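Local coordinates for protein beta-lactamase (Klebsiella pneumoniae, PDB 6HUH) that probably hydrolyses the beta-lactam ring of penicillin-type antibiotics, giving substituted beta-amino acids and so conferring antibiotic resistance, as a class D serine beta-lactamase, at residues Q186-T200 with S246-P258. Numbering follows the deposited sequence.
Sequences QPDIDGWQIHGKTGT and SLRAREEVFAALP. With SO4 (sulfate ion), chain C.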
ATOM      1  N   GLN A 186      -3.356  -8.413   5.113  1.00 30.97           N
ATOM      2  CA  GLN A 186      -2.070  -9.114   5.113  1.00 30.22           C
ATOM      3  C   GLN A 186      -2.025 -10.185   3.974  1.00 35.41           C
ATOM      4  O   GLN A 186      -3.081 -10.500   3.391  1.00 33.58           O
ATOM      5  CB  GLN A 186      -1.907  -9.817   6.484  1.00 30.09           C
ATOM      6  CG  GLN A 186      -1.796  -8.896   7.696  1.00 24.43           C
ATOM      7  CD  GLN A 186      -0.442  -8.235   7.790  1.00 40.94           C
ATOM      8  OE1 GLN A 186       0.591  -8.834   7.465  1.00 32.84           O
ATOM      9  NE2 GLN A 186      -0.421  -6.971   8.220  1.00 29.81           N
ATOM     10  N   PRO A 187      -0.839 -10.791   3.661  1.00 35.10           N
ATOM     11  CA  PRO A 187      -0.811 -11.834   2.621  1.00 37.68           C
ATOM     12  C   PRO A 187      -1.685 -13.022   3.002  1.00 44.24           C
ATOM     13  O   PRO A 187      -1.782 -13.384   4.184  1.00 42.09           O
ATOM     14  CB  PRO A 187       0.671 -12.239   2.539  1.00 39.58           C
ATOM     15  CG  PRO A 187       1.418 -11.125   3.152  1.00 42.04           C
ATOM     16  CD  PRO A 187       0.514 -10.574   4.214  1.00 36.13           C
ATOM     17  N   ASP A 188      -2.310 -13.620   1.981  1.00 43.99           N
ATOM     18  CA  ASP A 188      -3.207 -14.762   2.071  1.00 45.05           C
ATOM     19  C   ASP A 188      -2.507 -16.047   2.550  1.00 51.40           C
ATOM     20  O   ASP A 188      -1.272 -16.130   2.608  1.00 51.58           O
ATOM     21  CB  ASP A 188      -3.797 -15.025   0.670  1.00 48.83           C
ATOM     22  CG  ASP A 188      -5.112 -14.335   0.338  1.00 56.98           C
ATOM     23  OD1 ASP A 188      -5.279 -13.147   0.720  1.00 55.16           O
ATOM     24  OD2 ASP A 188      -5.939 -14.953  -0.386  1.00 61.38           O
ATOM     25  N   ILE A 189      -3.336 -17.047   2.898  1.00 48.53           N
ATOM     26  CA  ILE A 189      -3.021 -18.436   3.218  1.00 49.02           C
ATOM     27  C   ILE A 189      -4.148 -19.183   2.462  1.00 54.42           C
ATOM     28  O   ILE A 189      -5.311 -18.971   2.786  1.00 53.07           O
ATOM     29  CB  ILE A 189      -2.975 -18.717   4.756  1.00 50.48           C
ATOM     30  CG1 ILE A 189      -1.823 -17.932   5.432  1.00 48.96           C
ATOM     31  CG2 ILE A 189      -2.828 -20.228   5.026  1.00 52.52           C
ATOM     32  CD1 ILE A 189      -1.839 -17.908   6.937  1.00 51.42           C
ATOM     33  N   ASP A 190      -3.820 -19.965   1.407  1.00 54.25           N
ATOM     34  CA  ASP A 190      -4.814 -20.636   0.537  1.00 57.22           C
ATOM     35  C   ASP A 190      -5.964 -19.650   0.153  1.00 60.33           C
ATOM     36  O   ASP A 190      -5.689 -18.597  -0.436  1.00 59.60           O
ATOM     37  CB  ASP A 190      -5.327 -21.987   1.119  1.00 60.58           C
ATOM     38  CG  ASP A 190      -5.950 -22.956   0.098  1.00 78.48           C
ATOM     39  OD1 ASP A 190      -7.015 -22.618  -0.476  1.00 81.17           O
ATOM     40  OD2 ASP A 190      -5.401 -24.081  -0.080  1.00 83.67           O
ATOM     41  N   GLY A 191      -7.201 -19.961   0.542  1.00 55.63           N
ATOM     42  CA  GLY A 191      -8.343 -19.102   0.252  1.00 54.69           C
ATOM     43  C   GLY A 191      -8.713 -18.157   1.378  1.00 53.87           C
ATOM     44  O   GLY A 191      -9.686 -17.408   1.262  1.00 54.50           O
ATOM     45  N   TRP A 192      -7.938 -18.188   2.469  1.00 44.98           N
ATOM     46  CA  TRP A 192      -8.144 -17.381   3.658  1.00 41.10           C
ATOM     47  C   TRP A 192      -7.597 -15.968   3.477  1.00 43.31           C
ATOM     48  O   TRP A 192      -6.494 -15.769   2.952  1.00 42.60           O
ATOM     49  CB  TRP A 192      -7.532 -18.066   4.900  1.00 38.26           C
ATOM     50  CG  TRP A 192      -8.200 -19.365   5.239  1.00 40.36           C
ATOM     51  CD1 TRP A 192      -7.966 -20.585   4.671  1.00 45.06           C
ATOM     52  CD2 TRP A 192      -9.238 -19.567   6.208  1.00 40.05           C
ATOM     53  NE1 TRP A 192      -8.807 -21.530   5.214  1.00 44.99           N
ATOM     54  CE2 TRP A 192      -9.608 -20.930   6.149  1.00 44.93           C
ATOM     55  CE3 TRP A 192      -9.916 -18.717   7.106  1.00 40.06           C
ATOM     56  CZ2 TRP A 192     -10.604 -21.470   6.965  1.00 44.54           C
ATOM     57  CZ3 TRP A 192     -10.906 -19.256   7.914  1.00 41.85           C
ATOM     58  CH2 TRP A 192     -11.237 -20.618   7.839  1.00 44.06           C
ATOM     59  N   GLN A 193      -8.391 -14.989   3.909  1.00 38.24           N
ATOM     60  CA  GLN A 193      -8.069 -13.576   3.867  1.00 36.69           C
ATOM     61  C   GLN A 193      -7.556 -13.217   5.238  1.00 39.01           C
ATOM     62  O   GLN A 193      -8.267 -13.409   6.215  1.00 38.53           O
ATOM     63  CB  GLN A 193      -9.316 -12.749   3.513  1.00 38.48           C
ATOM     64  CG  GLN A 193      -9.633 -12.686   2.018  1.00 52.82           C
ATOM     65  CD  GLN A 193     -10.683 -11.643   1.737  1.00 79.91           C
ATOM     66  OE1 GLN A 193     -10.429 -10.429   1.785  1.00 69.91           O
ATOM     67  NE2 GLN A 193     -11.897 -12.094   1.452  1.00 84.23           N
ATOM     68  N   ILE A 194      -6.306 -12.751   5.321  1.00 35.02           N
ATOM     69  CA  ILE A 194      -5.657 -12.404   6.594  1.00 32.76           C
ATOM     70  C   ILE A 194      -5.687 -10.875   6.873  1.00 33.24           C
ATOM     71  O   ILE A 194      -5.326 -10.072   6.022  1.00 33.38           O
ATOM     72  CB  ILE A 194      -4.214 -13.002   6.655  1.00 36.05           C
ATOM     73  CG1 ILE A 194      -4.145 -14.496   6.162  1.00 38.02           C
ATOM     74  CG2 ILE A 194      -3.547 -12.825   8.030  1.00 35.69           C
ATOM     75  CD1 ILE A 194      -4.935 -15.587   6.903  1.00 44.77           C
ATOM     76  N   HIS A 195      -6.133 -10.491   8.051  1.00 26.87           N
ATOM     77  CA  HIS A 195      -6.149  -9.097   8.449  1.00 25.97           C
ATOM     78  C   HIS A 195      -5.424  -9.088   9.772  1.00 30.17           C
ATOM     79  O   HIS A 195      -5.716  -9.937  10.613  1.00 31.27           O
ATOM     80  CB  HIS A 195      -7.581  -8.586   8.588  1.00 26.91           C
ATOM     81  CG  HIS A 195      -8.441  -8.853   7.385  1.00 31.85           C
ATOM     82  ND1 HIS A 195      -8.670  -7.880   6.421  1.00 33.44           N
ATOM     83  CD2 HIS A 195      -9.118  -9.973   7.039  1.00 34.88           C
ATOM     84  CE1 HIS A 195      -9.479  -8.433   5.534  1.00 34.23           C
ATOM     85  NE2 HIS A 195      -9.778  -9.689   5.864  1.00 35.55           N
ATOM     86  N   GLY A 196      -4.430  -8.214   9.917  1.00 25.70           N
ATOM     87  CA  GLY A 196      -3.620  -8.168  11.135  1.00 25.11           C
ATOM     88  C   GLY A 196      -2.832  -6.902  11.409  1.00 29.48           C
ATOM     89  O   GLY A 196      -2.672  -6.044  10.539  1.00 30.25           O
ATOM     90  N   LYS A 197      -2.337  -6.775  12.622  1.00 26.74           N
ATOM     91  CA  LYS A 197      -1.584  -5.591  13.033  1.00 27.31           C
ATOM     92  C   LYS A 197      -0.490  -5.905  14.071  1.00 30.64           C
ATOM     93  O   LYS A 197      -0.733  -6.585  15.068  1.00 27.91           O
ATOM     94  CB  LYS A 197      -2.550  -4.473  13.537  1.00 29.56           C
ATOM     95  CG  LYS A 197      -1.881  -3.138  13.904  1.00 31.26           C
ATOM     96  CD  LYS A 197      -1.683  -2.228  12.694  1.00 30.14           C
ATOM     97  CE  LYS A 197      -0.749  -1.091  13.001  1.00 19.37           C
ATOM     98  NZ  LYS A 197       0.663  -1.525  12.942  1.00  9.23           N
ATOM     99  N   THR A 198       0.712  -5.396  13.811  1.00 29.97           N
ATOM    100  CA  THR A 198       1.840  -5.521  14.726  1.00 30.56           C
ATOM    101  C   THR A 198       1.837  -4.342  15.717  1.00 35.47           C
ATOM    102  O   THR A 198       1.347  -3.264  15.388  1.00 35.93           O
ATOM    103  CB  THR A 198       3.168  -5.627  13.972  1.00 38.19           C
ATOM    104  OG1 THR A 198       3.348  -4.481  13.140  1.00 37.03           O
ATOM    105  CG2 THR A 198       3.287  -6.905  13.159  1.00 37.90           C
ATOM    106  N   GLY A 199       2.373  -4.573  16.911  1.00 32.64           N
ATOM    107  CA  GLY A 199       2.515  -3.575  17.968  1.00 33.17           C
ATOM    108  C   GLY A 199       3.781  -3.798  18.773  1.00 39.09           C
ATOM    109  O   GLY A 199       4.175  -4.942  18.969  1.00 37.97           O
ATOM    110  N   THR A 200       4.456  -2.716  19.204  1.00 40.33           N
ATOM    111  CA  THR A 200       5.670  -2.759  20.021  1.00 43.47           C
ATOM    112  C   THR A 200       5.596  -1.713  21.129  1.00 51.02           C
ATOM    113  O   THR A 200       5.535  -0.504  20.860  1.00 50.78           O
ATOM    114  CB  THR A 200       6.984  -2.723  19.177  1.00 58.11           C
ATOM    115  OG1 THR A 200       7.204  -4.018  18.608  1.00 60.62           O
ATOM    116  CG2 THR A 200       8.232  -2.355  20.001  1.00 56.31           C
ATOM    117  N   SER A 246       7.740  -7.528  17.519  1.00 39.61           N
ATOM    118  CA  SER A 246       6.497  -7.652  16.740  1.00 38.08           C
ATOM    119  C   SER A 246       6.655  -8.379  15.388  1.00 42.79           C
ATOM    120  O   SER A 246       5.683  -8.963  14.889  1.00 42.33           O
ATOM    121  CB  SER A 246       5.854  -6.291  16.528  1.00 39.71           C
ATOM    122  OG  SER A 246       6.728  -5.467  15.777  1.00 51.87           O
ATOM    123  N   LEU A 247       7.863  -8.328  14.792  1.00 39.17           N
ATOM    124  CA  LEU A 247       8.138  -9.001  13.519  1.00 38.66           C
ATOM    125  C   LEU A 247       8.387 -10.516  13.734  1.00 38.77           C
ATOM    126  O   LEU A 247       8.192 -11.320  12.824  1.00 38.69           O
ATOM    127  CB  LEU A 247       9.267  -8.309  12.735  1.00 39.99           C
ATOM    128  CG  LEU A 247       9.212  -6.773  12.646  1.00 46.12           C
ATOM    129  CD1 LEU A 247      10.248  -6.233  11.656  1.00 47.92           C
ATOM    130  CD2 LEU A 247       7.807  -6.243  12.283  1.00 49.03           C
ATOM    131  N   ARG A 248       8.755 -10.889  14.961  1.00 31.81           N
ATOM    132  CA  ARG A 248       8.960 -12.257  15.403  1.00 31.28           C
ATOM    133  C   ARG A 248       7.568 -12.822  15.743  1.00 35.06           C
ATOM    134  O   ARG A 248       7.355 -14.035  15.694  1.00 35.69           O
ATOM    135  CB  ARG A 248       9.863 -12.274  16.647  1.00 28.88           C
ATOM    136  CG  ARG A 248      10.641 -13.548  16.799  1.00 48.29           C
ATOM    137  CD  ARG A 248      11.340 -13.653  18.150  1.00 76.58           C
ATOM    138  NE  ARG A 248      12.609 -12.915  18.234  1.00 93.96           N
ATOM    139  CZ  ARG A 248      13.779 -13.358  17.777  1.00108.88           C
ATOM    140  NH1 ARG A 248      13.867 -14.554  17.205  1.00101.04           N
ATOM    141  NH2 ARG A 248      14.875 -12.627  17.925  1.00 89.48           N
ATOM    142  N   ALA A 249       6.621 -11.934  16.087  1.00 30.25           N
ATOM    143  CA  ALA A 249       5.242 -12.301  16.419  1.00 28.44           C
ATOM    144  C   ALA A 249       4.485 -12.648  15.135  1.00 30.86           C
ATOM    145  O   ALA A 249       3.918 -13.738  15.053  1.00 28.68           O
ATOM    146  CB  ALA A 249       4.558 -11.162  17.183  1.00 28.04           C
ATOM    147  N   ARG A 250       4.550 -11.741  14.113  1.00 29.20           N
ATOM    148  CA  ARG A 250       3.932 -11.852  12.788  1.00 29.72           C
ATOM    149  C   ARG A 250       4.376 -13.121  12.065  1.00 33.99           C
ATOM    150  O   ARG A 250       3.570 -13.813  11.446  1.00 31.26           O
ATOM    151  CB  ARG A 250       4.274 -10.604  11.959  1.00 33.18           C
ATOM    152  CG  ARG A 250       3.587 -10.539  10.588  1.00 47.97           C
ATOM    153  CD  ARG A 250       3.835  -9.218   9.857  1.00 62.38           C
ATOM    154  NE  ARG A 250       4.633  -9.344   8.628  1.00 76.88           N
ATOM    155  CZ  ARG A 250       4.189  -9.840   7.474  1.00100.02           C
ATOM    156  NH1 ARG A 250       2.946 -10.288   7.368  1.00 92.65           N
ATOM    157  NH2 ARG A 250       4.996  -9.914   6.424  1.00 91.11           N
ATOM    158  N   GLU A 251       5.672 -13.413  12.168  1.00 34.41           N
ATOM    159  CA  GLU A 251       6.351 -14.574  11.611  1.00 36.46           C
ATOM    160  C   GLU A 251       5.760 -15.869  12.209  1.00 42.87           C
ATOM    161  O   GLU A 251       5.353 -16.756  11.457  1.00 42.73           O
ATOM    162  CB  GLU A 251       7.841 -14.436  11.930  1.00 38.43           C
ATOM    163  CG  GLU A 251       8.776 -15.433  11.289  1.00 53.71           C
ATOM    164  CD  GLU A 251      10.214 -15.141  11.677  1.00 76.93           C
ATOM    165  OE1 GLU A 251      10.911 -14.475  10.876  1.00 88.33           O
ATOM    166  OE2 GLU A 251      10.616 -15.498  12.811  1.00 50.12           O
ATOM    167  N   GLU A 252       5.678 -15.939  13.559  1.00 41.66           N
ATOM    168  CA  GLU A 252       5.190 -17.085  14.341  1.00 42.82           C
ATOM    169  C   GLU A 252       3.702 -17.375  14.130  1.00 46.71           C
ATOM    170  O   GLU A 252       3.280 -18.533  14.233  1.00 47.16           O
ATOM    171  CB  GLU A 252       5.526 -16.926  15.840  1.00 43.67           C
ATOM    172  CG  GLU A 252       6.962 -17.284  16.186  1.00 55.63           C
ATOM    173  CD  GLU A 252       7.499 -16.678  17.476  1.00 84.31           C
ATOM    174  OE1 GLU A 252       8.650 -16.178  17.463  1.00 74.12           O
ATOM    175  OE2 GLU A 252       6.781 -16.714  18.502  1.00 83.89           O
ATOM    176  N   VAL A 253       2.920 -16.336  13.825  1.00 41.99           N
ATOM    177  CA  VAL A 253       1.490 -16.479  13.559  1.00 41.84           C
ATOM    178  C   VAL A 253       1.307 -17.136  12.190  1.00 47.18           C
ATOM    179  O   VAL A 253       0.566 -18.109  12.073  1.00 46.84           O
ATOM    180  CB  VAL A 253       0.761 -15.126  13.691  1.00 44.97           C
ATOM    181  CG1 VAL A 253      -0.597 -15.151  13.012  1.00 45.13           C
ATOM    182  CG2 VAL A 253       0.611 -14.737  15.154  1.00 44.03           C
ATOM    183  N   PHE A 254       2.038 -16.634  11.175  1.00 45.35           N
ATOM    184  CA  PHE A 254       2.007 -17.152   9.806  1.00 45.85           C
ATOM    185  C   PHE A 254       2.539 -18.574   9.701  1.00 51.71           C
ATOM    186  O   PHE A 254       2.146 -19.303   8.789  1.00 54.39           O
ATOM    187  CB  PHE A 254       2.722 -16.211   8.833  1.00 46.68           C
ATOM    188  CG  PHE A 254       1.793 -15.190   8.228  1.00 46.41           C
ATOM    189  CD1 PHE A 254       0.939 -15.535   7.184  1.00 49.58           C
ATOM    190  CD2 PHE A 254       1.805 -13.873   8.665  1.00 45.68           C
ATOM    191  CE1 PHE A 254       0.085 -14.590   6.618  1.00 49.01           C
ATOM    192  CE2 PHE A 254       0.971 -12.924   8.084  1.00 47.12           C
ATOM    193  CZ  PHE A 254       0.116 -13.290   7.067  1.00 46.19           C
ATOM    194  N   ALA A 255       3.400 -18.979  10.650  1.00 45.94           N
ATOM    195  CA  ALA A 255       3.938 -20.329  10.710  1.00 46.01           C
ATOM    196  C   ALA A 255       2.822 -21.271  11.187  1.00 50.43           C
ATOM    197  O   ALA A 255       2.388 -22.141  10.423  1.00 50.66           O
ATOM    198  CB  ALA A 255       5.130 -20.376  11.667  1.00 46.11           C
ATOM    199  N   ALA A 256       2.298 -21.006  12.419  1.00 46.60           N
ATOM    200  CA  ALA A 256       1.287 -21.765  13.169  1.00 46.01           C
ATOM    201  C   ALA A 256      -0.194 -21.574  12.769  1.00 47.59           C
ATOM    202  O   ALA A 256      -1.057 -22.242  13.353  1.00 46.84           O
ATOM    203  CB  ALA A 256       1.446 -21.468  14.641  1.00 45.82           C
ATOM    204  N   LEU A 257      -0.486 -20.698  11.787  1.00 42.30           N
ATOM    205  CA  LEU A 257      -1.847 -20.415  11.336  1.00 40.91           C
ATOM    206  C   LEU A 257      -2.496 -21.518  10.487  1.00 45.97           C
ATOM    207  O   LEU A 257      -3.630 -21.904  10.797  1.00 44.90           O
ATOM    208  CB  LEU A 257      -1.886 -19.078  10.598  1.00 39.52           C
ATOM    209  CG  LEU A 257      -2.970 -18.100  11.000  1.00 41.54           C
ATOM    210  CD1 LEU A 257      -3.124 -17.999  12.489  1.00 39.68           C
ATOM    211  CD2 LEU A 257      -2.689 -16.743  10.426  1.00 42.07           C
ATOM    212  N   PRO A 258      -1.831 -22.054   9.431  1.00 44.65           N
ATOM    213  CA  PRO A 258      -2.492 -23.063   8.583  1.00 46.56           C
ATOM    214  C   PRO A 258      -3.051 -24.282   9.319  1.00 51.09           C
ATOM    215  O   PRO A 258      -4.109 -24.770   8.934  1.00 52.78           O
ATOM    216  CB  PRO A 258      -1.413 -23.426   7.565  1.00 49.46           C
ATOM    217  CG  PRO A 258      -0.595 -22.197   7.463  1.00 52.07           C
ATOM    218  CD  PRO A 258      -0.507 -21.708   8.877  1.00 46.04           C
TER
HETATM  219  S   SO4 C 301       5.315  -1.558  15.122  1.00 88.83           S
HETATM  220  O1  SO4 C 301       6.191  -0.404  14.892  1.00 90.26           O
HETATM  221  O2  SO4 C 301       6.084  -2.688  15.648  1.00 88.10           O
HETATM  222  O3  SO4 C 301       4.305  -1.188  16.098  1.00 88.72           O
HETATM  223  O4  SO4 C 301       4.676  -1.944  13.864  1.00 88.46           O
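A sulfate ion, presumably carried in from the crystallisation solution, is gripped from both segments: Ser246 OG donates to its O2 at 2.9 Å, and Thr198 OG1 to its O4 at 3.0 Å. The first torsions explain the reach: the Thr198 hydroxyl sits between its own backbone N and carbonyl carbon (chi1 58°), and Ser246 adopts the same setting. In Thr198 this turns CG2 onto the helix, 3.6 Å from Ser246 O and also close to Arg250 CB. Gly199 O touches Ser246 CB. Ser101 OG, which also hydrogen-bonds the sulfate, is hydrogen-bonded to Lys197 NZ, and that amine donates to Thr198 O, meeting one of its lone pairs within the plane of that carbonyl. The Lys197-Thr198-Gly199 sequence matches the KTG motif of serine beta-lactamases, with Gly199 beside Ser51, the predicted acyl-ester serine. This is consistent with the sulfate lying in the active-site cleft, probably where a substrate carboxylate would bind. Strand 192-200 runs at 148° to helix 246-258, which packs across the antiparallel sheet as the C-terminal helix of the penicillin-binding fold. Toward the hairpin closed by the type II' turn from Ile189 to Trp192, contact becomes apolar. Phe254 meets Pro187 O in plane at the edge of its ring, while Ile194 CG2 approaches Phe254 CZ obliquely, 3.8 Å away. Ile189 splits its branches: CD1 reaches Phe254 CD1 at 3.7 Å and also Leu257 CD2, whereas CG2 meets Pro258 CG. Between the two ends, Arg250 brings its guanidinium beside the Gln186 amide, their planes 53° apart, and Gln186 NE2 makes a weak hydrogen bond back to Gly196 O.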